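Local coordinates for cyclic nucleotide-binding protein (Ruegeria pomeroyi, PDB 3FX3) that probably acts as a DNA-binding transcription regulator of the CRP type, pairing a cyclic nucleotide-binding domain with a helix-turn-helix domain, at residues B[53-59]-B[108-114]; B[61-67]-B[99-105]; B[154-159]-B[198-202]. One frame throughout, in Å; residues are numbered along the deposited sequence.

Overall arrangement
Interactions 1 and 2 both belong to the cyclic nucleotide-binding domain, a cupin-like beta roll, and each joins the two central strands of one of its four-stranded antiparallel sheets. Interaction 2 is nested inside the chain loop closed by interaction 1: strand 54-58 turns at Ile-59 into strand 62-68, and strand 100-103 is followed by strand 107-113. Their centres lie about 13 Å apart, and they touch where Val-58 CG2 packs on Val-63 CG2 at 4.0 Å. Interaction 3 comes later in the chain, in the helix-turn-helix domain, with its centre about 25 Å from that of interaction 2 and about 32 Å from that of interaction 1. Its nearest atoms stay about 10 Å from interaction 2.

Interaction 1. Residues B[53-59]-B[108-114]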
ATOM      1  N   GLN B  53       2.577  -9.241  22.987  1.00 32.13           N
ATOM      2  CA  GLN B  53       2.173  -8.358  24.066  1.00 31.97           C
ATOM      3  C   GLN B  53       2.495  -6.901  23.795  1.00 30.50           C
ATOM      4  O   GLN B  53       2.179  -6.059  24.609  1.00 30.05           O
ATOM      5  CB  GLN B  53       2.883  -8.769  25.347  1.00 32.46           C
ATOM      6  CG  GLN B  53       2.530 -10.145  25.832  1.00 35.65           C
ATOM      7  CD  GLN B  53       3.455 -10.569  26.960  1.00 38.52           C
ATOM      8  OE1 GLN B  53       4.706 -10.665  26.788  1.00 38.38           O
ATOM      9  NE2 GLN B  53       2.866 -10.779  28.130  1.00 36.30           N
ATOM     10  N   ALA B  54       3.137  -6.615  22.670  1.00 29.29           N
ATOM     11  CA  ALA B  54       3.500  -5.257  22.309  1.00 28.50           C
ATOM     12  C   ALA B  54       3.579  -5.147  20.812  1.00 28.26           C
ATOM     13  O   ALA B  54       3.710  -6.172  20.095  1.00 28.45           O
ATOM     14  CB  ALA B  54       4.867  -4.859  22.938  1.00 28.27           C
ATOM     15  N   ILE B  55       3.492  -3.908  20.341  1.00 26.91           N
ATOM     16  CA  ILE B  55       3.761  -3.574  18.965  1.00 26.96           C
ATOM     17  C   ILE B  55       5.124  -2.893  18.958  1.00 26.04           C
ATOM     18  O   ILE B  55       5.444  -2.142  19.871  1.00 25.83           O
ATOM     19  CB  ILE B  55       2.698  -2.623  18.399  1.00 27.06           C
ATOM     20  CG1 ILE B  55       1.301  -3.281  18.461  1.00 29.46           C
ATOM     21  CG2 ILE B  55       3.014  -2.259  16.974  1.00 27.03           C
ATOM     22  CD1 ILE B  55       0.149  -2.319  18.074  1.00 29.79           C
ATOM     23  N   HIS B  56       5.894  -3.129  17.916  1.00 25.28           N
ATOM     24  CA  HIS B  56       7.316  -2.784  17.898  1.00 25.57           C
ATOM     25  C   HIS B  56       7.659  -1.743  16.873  1.00 25.40           C
ATOM     26  O   HIS B  56       7.205  -1.806  15.748  1.00 26.03           O
ATOM     27  CB  HIS B  56       8.148  -4.051  17.664  1.00 24.67           C
ATOM     28  CG  HIS B  56       7.650  -5.222  18.442  1.00 25.01           C
ATOM     29  ND1 HIS B  56       7.885  -5.374  19.790  1.00 25.42           N
ATOM     30  CD2 HIS B  56       6.876  -6.273  18.074  1.00 26.56           C
ATOM     31  CE1 HIS B  56       7.303  -6.483  20.214  1.00 25.12           C
ATOM     32  NE2 HIS B  56       6.686  -7.052  19.191  1.00 26.07           N
ATOM     33  N   VAL B  57       8.500  -0.805  17.281  1.00 25.58           N
ATOM     34  CA  VAL B  57       8.993   0.243  16.428  1.00 24.99           C
ATOM     35  C   VAL B  57      10.522   0.360  16.560  1.00 25.53           C
ATOM     36  O   VAL B  57      11.045   0.647  17.663  1.00 25.59           O
ATOM     37  CB  VAL B  57       8.367   1.595  16.808  1.00 25.30           C
ATOM     38  CG1 VAL B  57       8.811   2.651  15.810  1.00 23.40           C
ATOM     39  CG2 VAL B  57       6.812   1.513  16.862  1.00 24.27           C
ATOM     40  N   VAL B  58      11.238   0.131  15.464  1.00 25.44           N
ATOM     41  CA  VAL B  58      12.699   0.238  15.467  1.00 25.63           C
ATOM     42  C   VAL B  58      13.079   1.717  15.536  1.00 26.69           C
ATOM     43  O   VAL B  58      12.534   2.522  14.782  1.00 27.73           O
ATOM     44  CB  VAL B  58      13.315  -0.420  14.234  1.00 26.14           C
ATOM     45  CG1 VAL B  58      14.878  -0.385  14.300  1.00 24.18           C
ATOM     46  CG2 VAL B  58      12.790  -1.849  14.097  1.00 24.93           C
ATOM     47  N   ILE B  59      13.919   2.080  16.507  1.00 26.54           N
ATOM     48  CA  ILE B  59      14.439   3.432  16.642  1.00 27.29           C
ATOM     49  C   ILE B  59      15.805   3.522  15.971  1.00 27.96           C
ATOM     50  O   ILE B  59      16.139   4.545  15.363  1.00 27.92           O
ATOM     51  CB  ILE B  59      14.583   3.829  18.102  1.00 27.14           C
ATOM     52  CG1 ILE B  59      13.225   3.732  18.810  1.00 27.98           C
ATOM     53  CG2 ILE B  59      15.207   5.227  18.229  1.00 27.71           C
ATOM     54  CD1 ILE B  59      12.048   4.413  18.096  1.00 25.64           C
ATOM     55  N   GLU B 108      17.982  -0.286  18.964  1.00 30.55           N
ATOM     56  CA  GLU B 108      17.088   0.294  19.965  1.00 30.33           C
ATOM     57  C   GLU B 108      15.681   0.148  19.431  1.00 28.62           C
ATOM     58  O   GLU B 108      15.442   0.427  18.272  1.00 27.12           O
ATOM     59  CB  GLU B 108      17.368   1.785  20.178  1.00 31.00           C
ATOM     60  CG  GLU B 108      18.580   2.026  21.009  1.00 36.69           C
ATOM     61  CD  GLU B 108      18.905   3.501  21.164  1.00 42.76           C
ATOM     62  OE1 GLU B 108      17.990   4.368  21.038  1.00 46.51           O
ATOM     63  OE2 GLU B 108      20.101   3.782  21.426  1.00 48.07           O
ATOM     64  N   VAL B 109      14.762  -0.282  20.289  1.00 27.54           N
ATOM     65  CA  VAL B 109      13.376  -0.481  19.922  1.00 25.85           C
ATOM     66  C   VAL B 109      12.477   0.198  20.956  1.00 25.54           C
ATOM     67  O   VAL B 109      12.778   0.245  22.152  1.00 25.75           O
ATOM     68  CB  VAL B 109      13.055  -1.962  19.821  1.00 26.19           C
ATOM     69  CG1 VAL B 109      11.580  -2.197  19.405  1.00 26.16           C
ATOM     70  CG2 VAL B 109      14.031  -2.657  18.877  1.00 25.54           C
HETATM   71  N   MSE B 110      11.362   0.726  20.474  1.00 25.66           N
HETATM   72  CA  MSE B 110      10.300   1.209  21.306  1.00 25.66           C
HETATM   73  C   MSE B 110       9.157   0.219  21.235  1.00 25.13           C
HETATM   74  O   MSE B 110       8.607  -0.054  20.159  1.00 26.05           O
HETATM   75  CB  MSE B 110       9.815   2.574  20.813  1.00 25.92           C
HETATM   76  CG  MSE B 110       8.858   3.251  21.793  1.00 26.46           C
HETATM   77 SE   MSE B 110       8.011   4.808  20.986  0.80 25.59          SE
HETATM   78  CE  MSE B 110       6.859   3.889  19.710  1.00 25.38           C
ATOM     79  N   HIS B 111       8.767  -0.300  22.376  1.00 25.35           N
ATOM     80  CA  HIS B 111       7.667  -1.263  22.431  1.00 25.98           C
ATOM     81  C   HIS B 111       6.435  -0.568  23.036  1.00 25.53           C
ATOM     82  O   HIS B 111       6.511  -0.012  24.120  1.00 26.05           O
ATOM     83  CB  HIS B 111       8.043  -2.461  23.317  1.00 25.62           C
ATOM     84  CG  HIS B 111       9.273  -3.200  22.889  1.00 25.69           C
ATOM     85  ND1 HIS B 111       9.255  -4.184  21.923  1.00 23.87           N
ATOM     86  CD2 HIS B 111      10.538  -3.185  23.382  1.00 26.93           C
ATOM     87  CE1 HIS B 111      10.476  -4.671  21.776  1.00 23.25           C
ATOM     88  NE2 HIS B 111      11.263  -4.113  22.672  1.00 23.59           N
ATOM     89  N   ILE B 112       5.304  -0.642  22.359  1.00 26.31           N
ATOM     90  CA  ILE B 112       4.041  -0.136  22.904  1.00 26.27           C
ATOM     91  C   ILE B 112       3.237  -1.328  23.401  1.00 25.74           C
ATOM     92  O   ILE B 112       2.867  -2.186  22.593  1.00 24.86           O
ATOM     93  CB  ILE B 112       3.213   0.572  21.853  1.00 26.63           C
ATOM     94  CG1 ILE B 112       3.985   1.741  21.233  1.00 28.10           C
ATOM     95  CG2 ILE B 112       1.908   1.109  22.502  1.00 27.25           C
ATOM     96  CD1 ILE B 112       4.405   2.787  22.232  1.00 25.58           C
ATOM     97  N   PRO B 113       2.972  -1.403  24.716  1.00 25.14           N
ATOM     98  CA  PRO B 113       2.219  -2.575  25.169  1.00 25.88           C
ATOM     99  C   PRO B 113       0.847  -2.643  24.507  1.00 26.19           C
ATOM    100  O   PRO B 113       0.179  -1.641  24.384  1.00 24.80           O
ATOM    101  CB  PRO B 113       2.084  -2.385  26.680  1.00 25.75           C
ATOM    102  CG  PRO B 113       3.102  -1.381  27.045  1.00 26.75           C
ATOM    103  CD  PRO B 113       3.405  -0.541  25.816  1.00 25.21           C
ATOM    104  N   SER B 114       0.454  -3.829  24.068  1.00 26.66           N
ATOM    105  CA  SER B 114      -0.810  -3.995  23.372  1.00 27.86           C
ATOM    106  C   SER B 114      -2.012  -3.473  24.152  1.00 27.60           C
ATOM    107  O   SER B 114      -2.838  -2.761  23.569  1.00 27.38           O
ATOM    108  CB  SER B 114      -1.037  -5.470  23.029  1.00 28.39           C
ATOM    109  OG  SER B 114       0.020  -5.903  22.207  1.00 33.33           O
TER
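Backbone hydrogen bonds zip strand 54-58 to strand 108-113 as antiparallel neighbours, axes at 156°. Ile-55 and Ile-112 form one hydrogen-bonded pair, N to O 2.9 Å both ways; Val-57 and Met-110 form the next, with Met-110 N to Val-57 O at 2.8 Å. The ladder ends with Ile-59 N to Glu-108 O (2.9 Å) and, where Pro-113 holds the N-cap position of helix 114-123, Ser-114 N to Gln-53 O (2.9 Å). Between these, His-56 and His-111 form a non-hydrogen-bonded pair whose imidazoles meet rim to rim, planes at 88°, with a hydrogen bond of 2.8 Å between His-56 ND1 and His-111 ND1. Their NE2 atoms are hydrogen-bonded to the hydroxyls of Tyr-97 and Tyr-39, respectively. On the other face, Val-57 CG2 packs 3.7 Å from CE of Met-110 (a selenomethionine); at the corner, Ile-59 CD1 is 4.0 Å from Met-110 CB. In the beta roll, strands 35-39 and 84-86 flank 108-113 and 54-58; helix 7-13 packs against Ile-59 and Met-110, helix 88-93 against Ile-55.

Interaction 2. Residues B[61-67]-B[99-105]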
ATOM      1  N   GLY B  61      19.053   0.707  14.108  1.00 27.64           N
ATOM      2  CA  GLY B  61      19.547  -0.646  13.809  1.00 27.02           C
ATOM      3  C   GLY B  61      18.619  -1.424  12.901  1.00 26.69           C
ATOM      4  O   GLY B  61      17.706  -0.869  12.321  1.00 26.91           O
ATOM      5  N   TRP B  62      18.874  -2.719  12.763  1.00 27.38           N
ATOM      6  CA  TRP B  62      18.137  -3.597  11.844  1.00 27.12           C
ATOM      7  C   TRP B  62      17.645  -4.833  12.591  1.00 26.98           C
ATOM      8  O   TRP B  62      18.413  -5.484  13.301  1.00 27.51           O
ATOM      9  CB  TRP B  62      19.042  -4.031  10.701  1.00 27.64           C
ATOM     10  CG  TRP B  62      19.302  -2.952   9.710  1.00 28.55           C
ATOM     11  CD1 TRP B  62      20.264  -1.992   9.772  1.00 29.73           C
ATOM     12  CD2 TRP B  62      18.564  -2.711   8.504  1.00 29.77           C
ATOM     13  NE1 TRP B  62      20.175  -1.161   8.667  1.00 30.46           N
ATOM     14  CE2 TRP B  62      19.129  -1.585   7.884  1.00 30.93           C
ATOM     15  CE3 TRP B  62      17.475  -3.340   7.897  1.00 31.31           C
ATOM     16  CZ2 TRP B  62      18.644  -1.072   6.684  1.00 32.27           C
ATOM     17  CZ3 TRP B  62      16.998  -2.833   6.694  1.00 33.53           C
ATOM     18  CH2 TRP B  62      17.599  -1.723   6.095  1.00 31.24           C
ATOM     19  N   VAL B  63      16.373  -5.157  12.417  1.00 26.27           N
ATOM     20  CA  VAL B  63      15.753  -6.332  13.031  1.00 26.37           C
ATOM     21  C   VAL B  63      15.296  -7.251  11.920  1.00 27.02           C
ATOM     22  O   VAL B  63      14.730  -6.788  10.928  1.00 26.94           O
ATOM     23  CB  VAL B  63      14.548  -5.901  13.886  1.00 25.61           C
ATOM     24  CG1 VAL B  63      13.761  -7.096  14.421  1.00 24.68           C
ATOM     25  CG2 VAL B  63      15.053  -5.029  15.026  1.00 24.61           C
ATOM     26  N   LYS B  64      15.551  -8.546  12.044  1.00 27.06           N
ATOM     27  CA  LYS B  64      15.030  -9.492  11.053  1.00 27.68           C
ATOM     28  C   LYS B  64      13.899 -10.318  11.650  1.00 28.15           C
ATOM     29  O   LYS B  64      13.930 -10.652  12.834  1.00 28.59           O
ATOM     30  CB  LYS B  64      16.127 -10.398  10.511  1.00 27.67           C
ATOM     31  CG  LYS B  64      16.542 -11.571  11.407  1.00 30.22           C
ATOM     32  CD  LYS B  64      17.579 -12.508  10.737  1.00 30.87           C
ATOM     33  CE  LYS B  64      18.346 -13.304  11.799  1.00 31.96           C
ATOM     34  NZ  LYS B  64      19.396 -14.225  11.267  1.00 32.31           N
ATOM     35  N   LEU B  65      12.909 -10.645  10.834  1.00 27.81           N
ATOM     36  CA  LEU B  65      11.860 -11.568  11.213  1.00 28.43           C
ATOM     37  C   LEU B  65      12.074 -12.831  10.380  1.00 28.70           C
ATOM     38  O   LEU B  65      12.315 -12.732   9.186  1.00 28.94           O
ATOM     39  CB  LEU B  65      10.482 -10.982  10.901  1.00 27.77           C
ATOM     40  CG  LEU B  65       9.833 -10.043  11.935  1.00 31.36           C
ATOM     41  CD1 LEU B  65      10.819  -9.162  12.615  1.00 32.79           C
ATOM     42  CD2 LEU B  65       8.680  -9.204  11.320  1.00 30.81           C
ATOM     43  N   PHE B  66      11.929 -13.999  10.990  1.00 29.09           N
ATOM     44  CA  PHE B  66      12.173 -15.262  10.287  1.00 30.28           C
ATOM     45  C   PHE B  66      11.308 -16.385  10.866  1.00 31.77           C
ATOM     46  O   PHE B  66      10.930 -16.337  12.036  1.00 30.37           O
ATOM     47  CB  PHE B  66      13.666 -15.623  10.372  1.00 30.23           C
ATOM     48  CG  PHE B  66      14.164 -15.870  11.775  1.00 29.35           C
ATOM     49  CD1 PHE B  66      14.610 -14.825  12.555  1.00 31.55           C
ATOM     50  CD2 PHE B  66      14.222 -17.163  12.293  1.00 28.38           C
ATOM     51  CE1 PHE B  66      15.069 -15.036  13.857  1.00 31.38           C
ATOM     52  CE2 PHE B  66      14.687 -17.402  13.589  1.00 27.91           C
ATOM     53  CZ  PHE B  66      15.124 -16.341  14.369  1.00 29.80           C
ATOM     54  N   ARG B  67      10.959 -17.367  10.039  1.00 34.40           N
ATOM     55  CA  ARG B  67      10.313 -18.566  10.541  1.00 37.16           C
ATOM     56  C   ARG B  67      11.184 -19.782  10.345  1.00 37.74           C
ATOM     57  O   ARG B  67      12.039 -19.810   9.467  1.00 38.14           O
ATOM     58  CB  ARG B  67       8.923 -18.783   9.962  1.00 38.25           C
ATOM     59  CG  ARG B  67       8.833 -18.912   8.464  1.00 44.68           C
ATOM     60  CD  ARG B  67       7.419 -19.434   8.049  1.00 52.52           C
ATOM     61  NE  ARG B  67       7.410 -20.879   7.764  1.00 58.12           N
ATOM     62  CZ  ARG B  67       7.947 -21.455   6.677  1.00 62.17           C
ATOM     63  NH1 ARG B  67       8.558 -20.706   5.736  1.00 63.38           N
ATOM     64  NH2 ARG B  67       7.890 -22.792   6.533  1.00 61.28           N
ATOM     65  N   VAL B  99       6.346 -15.701  13.631  1.00 29.73           N
ATOM     66  CA  VAL B  99       7.761 -15.572  13.327  1.00 28.11           C
ATOM     67  C   VAL B  99       8.526 -15.210  14.595  1.00 28.17           C
ATOM     68  O   VAL B  99       7.925 -14.802  15.616  1.00 27.23           O
ATOM     69  CB  VAL B  99       8.023 -14.501  12.249  1.00 28.44           C
ATOM     70  CG1 VAL B  99       7.352 -14.890  10.922  1.00 28.82           C
ATOM     71  CG2 VAL B  99       7.561 -13.135  12.704  1.00 26.76           C
ATOM     72  N   SER B 100       9.849 -15.388  14.537  1.00 27.24           N
ATOM     73  CA  SER B 100      10.754 -14.866  15.551  1.00 26.68           C
ATOM     74  C   SER B 100      11.376 -13.592  15.035  1.00 26.81           C
ATOM     75  O   SER B 100      11.370 -13.355  13.835  1.00 26.40           O
ATOM     76  CB  SER B 100      11.838 -15.897  15.848  1.00 26.98           C
ATOM     77  OG  SER B 100      11.236 -17.092  16.317  1.00 26.14           O
ATOM     78  N   ALA B 101      11.896 -12.772  15.951  1.00 26.82           N
ATOM     79  CA  ALA B 101      12.562 -11.509  15.628  1.00 25.95           C
ATOM     80  C   ALA B 101      13.891 -11.472  16.377  1.00 25.99           C
ATOM     81  O   ALA B 101      13.950 -11.771  17.575  1.00 25.69           O
ATOM     82  CB  ALA B 101      11.728 -10.328  16.079  1.00 25.37           C
ATOM     83  N   GLU B 102      14.926 -11.042  15.688  1.00 25.87           N
ATOM     84  CA  GLU B 102      16.269 -10.998  16.228  1.00 26.90           C
ATOM     85  C   GLU B 102      16.970  -9.763  15.714  1.00 25.93           C
ATOM     86  O   GLU B 102      16.794  -9.413  14.550  1.00 25.82           O
ATOM     87  CB  GLU B 102      17.017 -12.226  15.751  1.00 26.84           C
ATOM     88  CG  GLU B 102      18.331 -12.449  16.395  1.00 30.59           C
ATOM     89  CD  GLU B 102      18.908 -13.817  15.998  1.00 33.61           C
ATOM     90  OE1 GLU B 102      18.328 -14.841  16.441  1.00 35.66           O
ATOM     91  OE2 GLU B 102      19.901 -13.844  15.228  1.00 31.01           O
ATOM     92  N   ALA B 103      17.756  -9.130  16.569  1.00 25.55           N
ATOM     93  CA  ALA B 103      18.564  -7.986  16.188  1.00 26.97           C
ATOM     94  C   ALA B 103      19.691  -8.440  15.247  1.00 28.05           C
ATOM     95  O   ALA B 103      20.420  -9.371  15.549  1.00 28.08           O
ATOM     96  CB  ALA B 103      19.157  -7.327  17.419  1.00 26.20           C
ATOM     97  N   VAL B 104      19.801  -7.772  14.104  1.00 29.83           N
ATOM     98  CA  VAL B 104      20.839  -8.049  13.090  1.00 30.93           C
ATOM     99  C   VAL B 104      22.034  -7.129  13.316  1.00 30.74           C
ATOM    100  O   VAL B 104      23.133  -7.502  13.044  1.00 32.12           O
ATOM    101  CB  VAL B 104      20.273  -7.854  11.639  1.00 31.73           C
ATOM    102  CG1 VAL B 104      21.389  -7.791  10.602  1.00 32.43           C
ATOM    103  CG2 VAL B 104      19.307  -8.979  11.315  1.00 33.48           C
ATOM    104  N   THR B 105      21.800  -5.915  13.798  1.00 29.81           N
ATOM    105  CA  THR B 105      22.858  -5.051  14.298  1.00 29.06           C
ATOM    106  C   THR B 105      22.479  -4.758  15.741  1.00 29.21           C
ATOM    107  O   THR B 105      21.403  -5.146  16.181  1.00 28.62           O
ATOM    108  CB  THR B 105      22.854  -3.714  13.523  1.00 29.07           C
ATOM    109  OG1 THR B 105      21.577  -3.092  13.739  1.00 27.74           O
ATOM    110  CG2 THR B 105      23.030  -3.966  12.024  1.00 26.28           C
TER
HETATM  111  O   HOH W   1      19.715 -15.823  13.316  1.00 39.06           O
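This antiparallel pairing of strands 62-67 and 100-103 lies at the centre of a sheet in the beta roll of the cyclic nucleotide-binding domain, between 44-46 and 74-81. Lys-64 with Glu-102 and Phe-66 with Ser-100 are hydrogen-bonded pairs, with two N-to-O bonds each of 2.9 to 3.0 Å. Val-104 N reaches Trp-62 O at 2.8 Å, and Thr-105 OG1 accepts a hydrogen bond from Trp-62 N at 2.9 Å. At Gly-61 (phi/psi 92/-169) a CB would jam against the preceding carbonyl O and clash with Thr-105 OG1. Leu-65 CD1 lies 3.8 Å from Ala-101 CB on the apolar face; on the other, Ser-100 CB sits over the Phe-66 ring, a CH-pi contact 4.0 Å from its centroid. Trp-62 NE1 is hydrogen-bonded to Thr-176 O and the indole touches Ile-184 and Arg-187 of helix 182-187, where the sheet meets the helix-turn-helix domain. Water 1, 2.6 Å from Lys-64 NZ and 2.8 Å from Glu-102 OE2, links these charges, too distant at 4.0 Å for a salt bridge.

Interaction 3. Residues B[154-159]-B[198-202]; sequences GAQRVA and AFSRL
Both segments are alpha-helical. Residues 154-159 open helix 154-165, with phi/psi from -48/-52 at Gly-154 to -72/-41 at Val-158 and i+4-to-i hydrogen bonds Val-158 N to Gly-154 O (3.1 Å) and Ala-159 N to Ala-155 O (3.0 Å). Residues 198-202 lie near the end of helix 192-203; there Leu-202 N donates a hydrogen bond to Ala-198 O at 3.0 Å. The segment axes cross at -78°, 8.6 Å apart at closest approach, with Ala-155 and Ala-198 nearest, CA to CA 4.1 Å. The small side chains let the backbones come this close: Ala-198 CB rests 3.6 Å from Ala-155 CA. This crossing belongs to the CRP-type helix-turn-helix domain, where helix 192-203, by topology probably the recognition helix, packs its inner side on helix 154-165. Val-158 (chi1 t, 173°) straddles that side, CG2 3.6 Å from Ala-198 CB, CG1 3.8 Å from Phe-199 CE1 (Phe-199 chi1 m, chi2 -41°) and 3.7 Å from Leu-202 CD1. Leu-202 (chi1 m, chi2 t) places CD2 3.7 Å from Ala-155 O and 4.0 Å from Ala-159 CB. Arg-201 (chi1 m, chi2 t) lays CD 3.8 Å from Ala-155 CB at the border. Tyr-225 of helix 219-227 packs against Ala-155, Arg-201 and Leu-202, while Arg-157 NH2 hydrogen-bonds to Leu-188 O and the Arg-157 side chain packs on Leu-149 of the second subunit.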
ATOM      1  N   GLY B 154      17.226  -1.155 -11.644  1.00 32.86           N
ATOM      2  CA  GLY B 154      17.733  -1.676 -10.388  1.00 32.60           C
ATOM      3  C   GLY B 154      18.534  -0.657  -9.585  1.00 32.25           C
ATOM      4  O   GLY B 154      18.286  -0.460  -8.391  1.00 31.61           O
ATOM      5  N   ALA B 155      19.519  -0.033 -10.225  1.00 31.64           N
ATOM      6  CA  ALA B 155      20.358   0.933  -9.534  1.00 31.82           C
ATOM      7  C   ALA B 155      19.491   2.049  -8.974  1.00 31.88           C
ATOM      8  O   ALA B 155      19.710   2.504  -7.837  1.00 32.36           O
ATOM      9  CB  ALA B 155      21.459   1.506 -10.483  1.00 31.95           C
ATOM     10  N   GLN B 156      18.511   2.496  -9.768  1.00 31.65           N
ATOM     11  CA  GLN B 156      17.636   3.589  -9.352  1.00 31.62           C
ATOM     12  C   GLN B 156      16.817   3.191  -8.139  1.00 31.41           C
ATOM     13  O   GLN B 156      16.609   3.998  -7.234  1.00 30.91           O
ATOM     14  CB  GLN B 156      16.715   4.051 -10.495  1.00 31.32           C
ATOM     15  CG  GLN B 156      17.466   4.863 -11.553  1.00 33.06           C
ATOM     16  CD  GLN B 156      16.603   5.282 -12.716  1.00 33.38           C
ATOM     17  OE1 GLN B 156      15.965   4.451 -13.353  1.00 34.62           O
ATOM     18  NE2 GLN B 156      16.597   6.580 -13.016  1.00 34.21           N
ATOM     19  N   ARG B 157      16.361   1.946  -8.114  1.00 31.62           N
ATOM     20  CA  ARG B 157      15.565   1.479  -6.977  1.00 32.19           C
ATOM     21  C   ARG B 157      16.379   1.463  -5.702  1.00 31.42           C
ATOM     22  O   ARG B 157      15.860   1.788  -4.658  1.00 30.62           O
ATOM     23  CB  ARG B 157      14.960   0.112  -7.252  1.00 32.50           C
ATOM     24  CG  ARG B 157      13.882   0.128  -8.370  1.00 34.86           C
ATOM     25  CD  ARG B 157      13.541  -1.307  -8.786  1.00 38.84           C
ATOM     26  NE  ARG B 157      12.998  -1.973  -7.635  1.00 43.01           N
ATOM     27  CZ  ARG B 157      13.245  -3.207  -7.228  1.00 42.11           C
ATOM     28  NH1 ARG B 157      14.030  -4.045  -7.881  1.00 42.37           N
ATOM     29  NH2 ARG B 157      12.644  -3.596  -6.138  1.00 44.01           N
ATOM     30  N   VAL B 158      17.666   1.136  -5.797  1.00 31.44           N
ATOM     31  CA  VAL B 158      18.536   1.115  -4.612  1.00 31.13           C
ATOM     32  C   VAL B 158      18.814   2.543  -4.141  1.00 31.29           C
ATOM     33  O   VAL B 158      18.807   2.824  -2.923  1.00 30.59           O
ATOM     34  CB  VAL B 158      19.846   0.354  -4.898  1.00 31.14           C
ATOM     35  CG1 VAL B 158      20.839   0.472  -3.720  1.00 30.28           C
ATOM     36  CG2 VAL B 158      19.520  -1.100  -5.212  1.00 31.02           C
ATOM     37  N   ALA B 159      19.036   3.442  -5.107  1.00 31.18           N
ATOM     38  CA  ALA B 159      19.197   4.873  -4.810  1.00 32.06           C
ATOM     39  C   ALA B 159      18.001   5.366  -3.996  1.00 33.09           C
ATOM     40  O   ALA B 159      18.138   6.038  -2.987  1.00 33.67           O
ATOM     41  CB  ALA B 159      19.319   5.678  -6.117  1.00 31.34           C
ATOM     42  N   ALA B 198      24.091  -2.815  -8.718  1.00 33.74           N
ATOM     43  CA  ALA B 198      23.456  -1.537  -8.427  1.00 33.72           C
ATOM     44  C   ALA B 198      24.408  -0.674  -7.618  1.00 33.54           C
ATOM     45  O   ALA B 198      24.620   0.487  -7.956  1.00 32.76           O
ATOM     46  CB  ALA B 198      22.102  -1.701  -7.707  1.00 32.81           C
ATOM     47  N   PHE B 199      24.993  -1.240  -6.568  1.00 33.98           N
ATOM     48  CA  PHE B 199      25.956  -0.493  -5.758  1.00 35.18           C
ATOM     49  C   PHE B 199      27.125  -0.006  -6.606  1.00 36.38           C
ATOM     50  O   PHE B 199      27.625   1.109  -6.412  1.00 36.52           O
ATOM     51  CB  PHE B 199      26.524  -1.345  -4.616  1.00 35.38           C
ATOM     52  CG  PHE B 199      25.580  -1.576  -3.475  1.00 36.02           C
ATOM     53  CD1 PHE B 199      24.773  -0.562  -2.991  1.00 37.51           C
ATOM     54  CD2 PHE B 199      25.557  -2.795  -2.839  1.00 39.31           C
ATOM     55  CE1 PHE B 199      23.927  -0.777  -1.930  1.00 38.83           C
ATOM     56  CE2 PHE B 199      24.717  -3.021  -1.757  1.00 41.01           C
ATOM     57  CZ  PHE B 199      23.893  -2.007  -1.313  1.00 40.42           C
ATOM     58  N   SER B 200      27.570  -0.842  -7.536  1.00 37.20           N
ATOM     59  CA  SER B 200      28.708  -0.476  -8.367  1.00 38.47           C
ATOM     60  C   SER B 200      28.364   0.763  -9.202  1.00 39.05           C
ATOM     61  O   SER B 200      29.083   1.764  -9.175  1.00 39.38           O
ATOM     62  CB  SER B 200      29.103  -1.626  -9.270  1.00 38.12           C
ATOM     63  OG  SER B 200      30.266  -1.280  -9.977  1.00 40.85           O
ATOM     64  N   ARG B 201      27.251   0.698  -9.919  1.00 39.28           N
ATOM     65  CA  ARG B 201      26.761   1.849 -10.655  1.00 39.68           C
ATOM     66  C   ARG B 201      26.658   3.116  -9.797  1.00 39.15           C
ATOM     67  O   ARG B 201      27.000   4.200 -10.259  1.00 38.93           O
ATOM     68  CB  ARG B 201      25.394   1.543 -11.251  1.00 40.07           C
ATOM     69  CG  ARG B 201      25.464   0.628 -12.451  1.00 42.71           C
ATOM     70  CD  ARG B 201      24.065   0.211 -12.901  1.00 46.48           C
ATOM     71  NE  ARG B 201      23.917   0.257 -14.354  1.00 49.49           N
ATOM     72  CZ  ARG B 201      24.547  -0.550 -15.209  1.00 51.84           C
ATOM     73  NH1 ARG B 201      24.339  -0.414 -16.510  1.00 50.79           N
ATOM     74  NH2 ARG B 201      25.391  -1.493 -14.773  1.00 53.88           N
ATOM     75  N   LEU B 202      26.201   2.978  -8.553  1.00 38.67           N
ATOM     76  CA  LEU B 202      25.906   4.144  -7.709  1.00 38.03           C
ATOM     77  C   LEU B 202      27.164   4.831  -7.190  1.00 37.84           C
ATOM     78  O   LEU B 202      27.088   5.943  -6.653  1.00 37.33           O
ATOM     79  CB  LEU B 202      24.958   3.783  -6.549  1.00 37.60           C
ATOM     80  CG  LEU B 202      23.518   3.389  -6.925  1.00 37.00           C
ATOM     81  CD1 LEU B 202      22.704   3.011  -5.688  1.00 33.80           C
ATOM     82  CD2 LEU B 202      22.807   4.487  -7.708  1.00 35.56           C
TER